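Local coordinates for putative potassium transport protein (Staphylococcus aureus 08BA02176, PDB 4XTT) that binds the second messenger c-di-AMP through its RCK_C domain and, as the KtrA regulator of a potassium transporter, probably controls potassium uptake, at residues 24-36 with 54-66. Sequence-based numbering, arbitrary orientation.
Sequences EKMAGQSIIDLDI and IISPNPNINLEIG. With 2BA ((2R,3R,3aS,5R,7aR,9R,10R,10aS,12R,14aR)-2,9-bis(6-amino-9H-purin-9-yl)octahydro-2H,7H-difuro[3,2-d:3',2'-j][1,3,7,9,2,8 ]tetraoxadiphosphacyclododecine-3,5,10,12-tetrol 5,12-dioxide), chain C.
The Leu63 side chain fills a hollow formed by Met26, the Gln29 carbonyl and Ile31. CG, anti to the carbonyl carbon (chi1 -60°), sits against Gln29 O, and the methyls diverge from there: CD1 lies 3.6 Å from Met26 CG, while CD2 lies 3.9 Å from Ile31 CG2, the Leu63 and Ile31 side chains crossing at about a right angle. The backbone beneath is fixed at two points, from Gly28 N to Leu63 O (2.8 Å) and from Leu63 N to Gln29 O (2.7 Å, N-H...O 172°). This clamps the residue to the type II turn Met26-Gln29. At the other end, Pro59 CB meets two isoleucines from roughly perpendicular directions, 3.7 Å from Ile31 CG1 and 3.9 Å from Ile32 CB; a weak bond from Ile32 N reaches Pro59 O. Next to this group lies c-di-AMP: Ile31 CD1 touches adenine atom C51 at 3.4 Å, Pro59 CB touches C81 at 3.5 Å, and Asp35 OD1 accepts a hydrogen bond from ribose O2'1. Arg37 of the second subunit packs on Pro59 and also bonds the ligand. Strong backbone bonds thus join the loops at Leu63, while mostly apolar carbons, with one weak backbone bond, face the nucleotide, consistent with ligand sensing at the dimer interface.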
# COMPACT_ATOMS: atom_id res chain seq x y z
N GLU A 24 21.86 4.60 -4.71
CA GLU A 24 22.73 3.45 -4.97
C GLU A 24 22.79 2.55 -3.74
O GLU A 24 22.84 1.32 -3.85
CB GLU A 24 24.13 3.91 -5.36
CG GLU A 24 24.19 4.66 -6.67
CD GLU A 24 23.87 3.77 -7.87
OE1 GLU A 24 24.01 2.53 -7.75
OE2 GLU A 24 23.46 4.32 -8.91
N LYS A 25 22.80 3.18 -2.57
CA LYS A 25 22.71 2.46 -1.31
C LYS A 25 21.50 1.54 -1.30
O LYS A 25 21.58 0.39 -0.85
CB LYS A 25 22.62 3.45 -0.15
CG LYS A 25 22.32 2.82 1.19
CD LYS A 25 22.02 3.88 2.24
CE LYS A 25 21.70 3.24 3.58
NZ LYS A 25 20.65 2.20 3.44
N MET A 26 20.39 2.03 -1.84
CA MET A 26 19.12 1.31 -1.79
C MET A 26 18.89 0.53 -3.08
O MET A 26 18.16 -0.46 -3.10
CB MET A 26 17.99 2.31 -1.49
CG MET A 26 16.65 2.06 -2.14
SD MET A 26 15.40 3.14 -1.42
CE MET A 26 16.32 4.65 -1.24
N ALA A 27 19.54 0.97 -4.16
CA ALA A 27 19.50 0.25 -5.43
C ALA A 27 20.30 -1.05 -5.33
O ALA A 27 21.35 -1.09 -4.68
CB ALA A 27 20.03 1.12 -6.56
N GLY A 28 19.80 -2.11 -5.95
CA GLY A 28 20.44 -3.40 -5.85
C GLY A 28 19.79 -4.22 -4.75
O GLY A 28 20.02 -5.43 -4.64
N GLN A 29 19.01 -3.55 -3.92
CA GLN A 29 18.28 -4.22 -2.84
C GLN A 29 16.80 -4.33 -3.19
O GLN A 29 16.29 -3.55 -3.98
CB GLN A 29 18.46 -3.48 -1.53
CG GLN A 29 19.89 -3.40 -1.03
CD GLN A 29 19.98 -2.77 0.35
OE1 GLN A 29 19.80 -3.46 1.36
NE2 GLN A 29 20.25 -1.47 0.40
N SER A 30 16.13 -5.31 -2.60
CA SER A 30 14.70 -5.49 -2.79
C SER A 30 13.94 -4.96 -1.59
O SER A 30 14.54 -4.72 -0.54
CB SER A 30 14.36 -6.97 -2.99
OG SER A 30 14.67 -7.69 -1.81
N ILE A 31 12.63 -4.79 -1.72
CA ILE A 31 11.88 -4.26 -0.58
C ILE A 31 11.65 -5.37 0.45
O ILE A 31 11.26 -5.09 1.58
CB ILE A 31 10.53 -3.61 -0.99
CG1 ILE A 31 9.46 -4.66 -1.22
CG2 ILE A 31 10.68 -2.74 -2.22
CD1 ILE A 31 8.18 -4.08 -1.85
N ILE A 32 11.96 -6.61 0.08
CA ILE A 32 11.89 -7.71 1.04
C ILE A 32 13.23 -7.88 1.74
O ILE A 32 13.29 -8.38 2.86
CB ILE A 32 11.45 -9.04 0.38
CG1 ILE A 32 10.91 -10.02 1.43
CG2 ILE A 32 12.58 -9.68 -0.41
CD1 ILE A 32 10.53 -11.37 0.87
N ASP A 33 14.30 -7.41 1.10
CA ASP A 33 15.60 -7.34 1.75
C ASP A 33 15.52 -6.30 2.87
O ASP A 33 15.98 -6.53 3.98
CB ASP A 33 16.71 -6.96 0.76
CG ASP A 33 17.11 -8.11 -0.15
OD1 ASP A 33 16.87 -9.28 0.22
OD2 ASP A 33 17.66 -7.83 -1.24
N LEU A 34 14.94 -5.15 2.55
CA LEU A 34 14.76 -4.07 3.51
C LEU A 34 13.62 -4.38 4.49
O LEU A 34 13.56 -3.82 5.58
CB LEU A 34 14.49 -2.76 2.78
CG LEU A 34 15.67 -2.22 1.95
CD1 LEU A 34 15.30 -0.92 1.25
CD2 LEU A 34 16.91 -2.04 2.81
N ASP A 35 12.74 -5.30 4.08
CA ASP A 35 11.59 -5.76 4.87
C ASP A 35 10.79 -4.56 5.41
O ASP A 35 10.51 -4.46 6.61
CB ASP A 35 12.05 -6.67 6.00
CG ASP A 35 10.99 -7.67 6.42
OD1 ASP A 35 10.08 -7.96 5.61
OD2 ASP A 35 11.08 -8.19 7.56
N ILE A 36 10.38 -3.69 4.50
CA ILE A 36 9.95 -2.35 4.86
C ILE A 36 8.71 -2.32 5.76
O ILE A 36 8.74 -1.68 6.81
CB ILE A 36 9.72 -1.51 3.59
CG1 ILE A 36 11.08 -1.25 2.92
CG2 ILE A 36 9.03 -0.18 3.91
CD1 ILE A 36 10.99 -0.58 1.56
N ILE A 54 4.54 0.87 -11.32
CA ILE A 54 4.47 -0.53 -10.94
C ILE A 54 3.65 -0.68 -9.65
O ILE A 54 4.12 -0.37 -8.56
CB ILE A 54 5.86 -1.14 -10.71
CG1 ILE A 54 6.71 -1.01 -11.98
CG2 ILE A 54 5.74 -2.59 -10.33
CD1 ILE A 54 8.14 -1.45 -11.78
N ILE A 55 2.41 -1.14 -9.79
CA ILE A 55 1.51 -1.30 -8.65
C ILE A 55 1.76 -2.61 -7.92
O ILE A 55 2.21 -3.58 -8.52
CB ILE A 55 0.02 -1.23 -9.08
CG1 ILE A 55 -0.46 -2.59 -9.60
CG2 ILE A 55 -0.19 -0.18 -10.14
CD1 ILE A 55 -1.86 -2.57 -10.13
N SER A 56 1.46 -2.60 -6.62
CA SER A 56 1.68 -3.74 -5.74
C SER A 56 2.97 -4.46 -6.11
O SER A 56 2.94 -5.62 -6.52
CB SER A 56 0.49 -4.70 -5.78
OG SER A 56 0.58 -5.66 -4.74
N PRO A 57 4.11 -3.76 -5.97
CA PRO A 57 5.40 -4.21 -6.48
C PRO A 57 5.77 -5.59 -5.95
O PRO A 57 5.45 -5.91 -4.81
CB PRO A 57 6.38 -3.16 -5.95
CG PRO A 57 5.55 -1.99 -5.63
CD PRO A 57 4.26 -2.55 -5.14
N ASN A 58 6.38 -6.40 -6.79
CA ASN A 58 6.91 -7.68 -6.35
C ASN A 58 8.06 -7.39 -5.41
O ASN A 58 9.04 -6.75 -5.81
CB ASN A 58 7.38 -8.52 -7.54
CG ASN A 58 7.76 -9.93 -7.15
OD1 ASN A 58 8.49 -10.15 -6.17
ND2 ASN A 58 7.27 -10.90 -7.91
N PRO A 59 7.96 -7.86 -4.16
CA PRO A 59 8.95 -7.54 -3.12
C PRO A 59 10.33 -8.17 -3.37
O PRO A 59 11.27 -7.82 -2.67
CB PRO A 59 8.33 -8.11 -1.85
CG PRO A 59 7.46 -9.21 -2.33
CD PRO A 59 6.91 -8.75 -3.64
N ASN A 60 10.44 -9.05 -4.36
CA ASN A 60 11.69 -9.77 -4.59
C ASN A 60 12.54 -9.20 -5.72
O ASN A 60 13.66 -9.67 -5.93
CB ASN A 60 11.42 -11.25 -4.90
CG ASN A 60 10.58 -11.93 -3.83
OD1 ASN A 60 11.11 -12.51 -2.88
ND2 ASN A 60 9.26 -11.87 -3.99
N ILE A 61 12.02 -8.21 -6.44
CA ILE A 61 12.82 -7.59 -7.50
C ILE A 61 13.75 -6.55 -6.90
O ILE A 61 13.41 -5.89 -5.93
CB ILE A 61 11.95 -6.92 -8.60
CG1 ILE A 61 11.26 -5.65 -8.08
CG2 ILE A 61 10.94 -7.92 -9.16
CD1 ILE A 61 10.51 -4.86 -9.14
N ASN A 62 14.95 -6.44 -7.47
CA ASN A 62 15.92 -5.45 -7.03
C ASN A 62 15.52 -4.05 -7.46
O ASN A 62 15.14 -3.83 -8.60
CB ASN A 62 17.31 -5.81 -7.55
CG ASN A 62 17.94 -6.95 -6.78
OD1 ASN A 62 17.33 -7.48 -5.85
ND2 ASN A 62 19.13 -7.36 -7.18
N LEU A 63 15.60 -3.10 -6.53
CA LEU A 63 15.29 -1.72 -6.85
C LEU A 63 16.39 -1.16 -7.73
O LEU A 63 17.57 -1.29 -7.42
CB LEU A 63 15.14 -0.88 -5.58
CG LEU A 63 14.08 -1.26 -4.55
CD1 LEU A 63 14.22 -0.38 -3.32
CD2 LEU A 63 12.67 -1.15 -5.12
N GLU A 64 15.99 -0.52 -8.82
CA GLU A 64 16.94 0.07 -9.75
C GLU A 64 17.09 1.55 -9.46
O GLU A 64 16.26 2.15 -8.76
CB GLU A 64 16.49 -0.16 -11.19
CG GLU A 64 16.23 -1.63 -11.50
CD GLU A 64 15.79 -1.87 -12.93
OE1 GLU A 64 15.28 -0.93 -13.56
OE2 GLU A 64 15.96 -3.01 -13.42
N ILE A 65 18.15 2.14 -9.99
CA ILE A 65 18.42 3.55 -9.79
C ILE A 65 17.31 4.40 -10.43
O ILE A 65 16.89 4.15 -11.56
CB ILE A 65 19.79 3.95 -10.37
CG1 ILE A 65 20.83 2.86 -10.09
CG2 ILE A 65 20.26 5.27 -9.80
CD1 ILE A 65 21.07 1.89 -11.26
N GLY A 66 16.83 5.39 -9.69
CA GLY A 66 15.81 6.28 -10.20
C GLY A 66 14.39 5.83 -9.89
O GLY A 66 13.44 6.57 -10.15
P 2BA C . 4.89 -8.29 5.95
O1P 2BA C . 4.49 -6.88 6.12
O2P 2BA C . 4.98 -8.90 7.31
O5' 2BA C . 3.73 -9.06 5.13
C5' 2BA C . 3.89 -10.46 4.84
C4' 2BA C . 2.84 -10.88 3.89
O4' 2BA C . 1.48 -10.43 4.32
C3' 2BA C . 3.07 -10.26 2.59
O3' 2BA C . 3.90 -11.12 1.77
C2' 2BA C . 1.77 -10.13 1.98
O2' 2BA C . 1.41 -11.34 1.27
C1' 2BA C . 0.83 -9.90 3.10
N9 2BA C . 0.62 -8.53 3.27
C8 2BA C . 1.13 -8.01 4.23
N7 2BA C . 0.81 -6.68 4.24
C5 2BA C . -0.01 -6.61 2.99
C6 2BA C . -0.72 -5.68 2.24
N6 2BA C . -0.74 -4.35 2.69
N1 2BA C . -1.38 -5.99 1.12
C2 2BA C . -1.38 -7.22 0.68
N3 2BA C . -0.73 -8.18 1.31
C4 2BA C . -0.05 -7.94 2.45
P1 2BA C . 4.99 -10.40 0.84
O1P1 2BA C . 4.22 -9.57 -0.12
O2P1 2BA C . 5.72 -11.45 0.07
O5'1 2BA C . 6.05 -9.41 1.54
C5'1 2BA C . 6.89 -9.87 2.59
C4'1 2BA C . 7.50 -8.69 3.22
O4'1 2BA C . 8.08 -7.79 2.19
C3'1 2BA C . 6.48 -7.89 3.91
O3'1 2BA C . 6.35 -8.28 5.30
C2'1 2BA C . 6.94 -6.51 3.84
O2'1 2BA C . 7.83 -6.26 4.95
C1'1 2BA C . 7.67 -6.40 2.57
N91 2BA C . 6.86 -5.84 1.57
C81 2BA C . 6.49 -6.55 0.63
N71 2BA C . 5.71 -5.85 -0.25
C51 2BA C . 5.73 -4.52 0.47
C61 2BA C . 5.21 -3.24 0.28
N61 2BA C . 4.40 -2.96 -0.86
N11 2BA C . 5.43 -2.26 1.13
C21 2BA C . 6.17 -2.44 2.21
N31 2BA C . 6.73 -3.63 2.49
C41 2BA C . 6.55 -4.69 1.67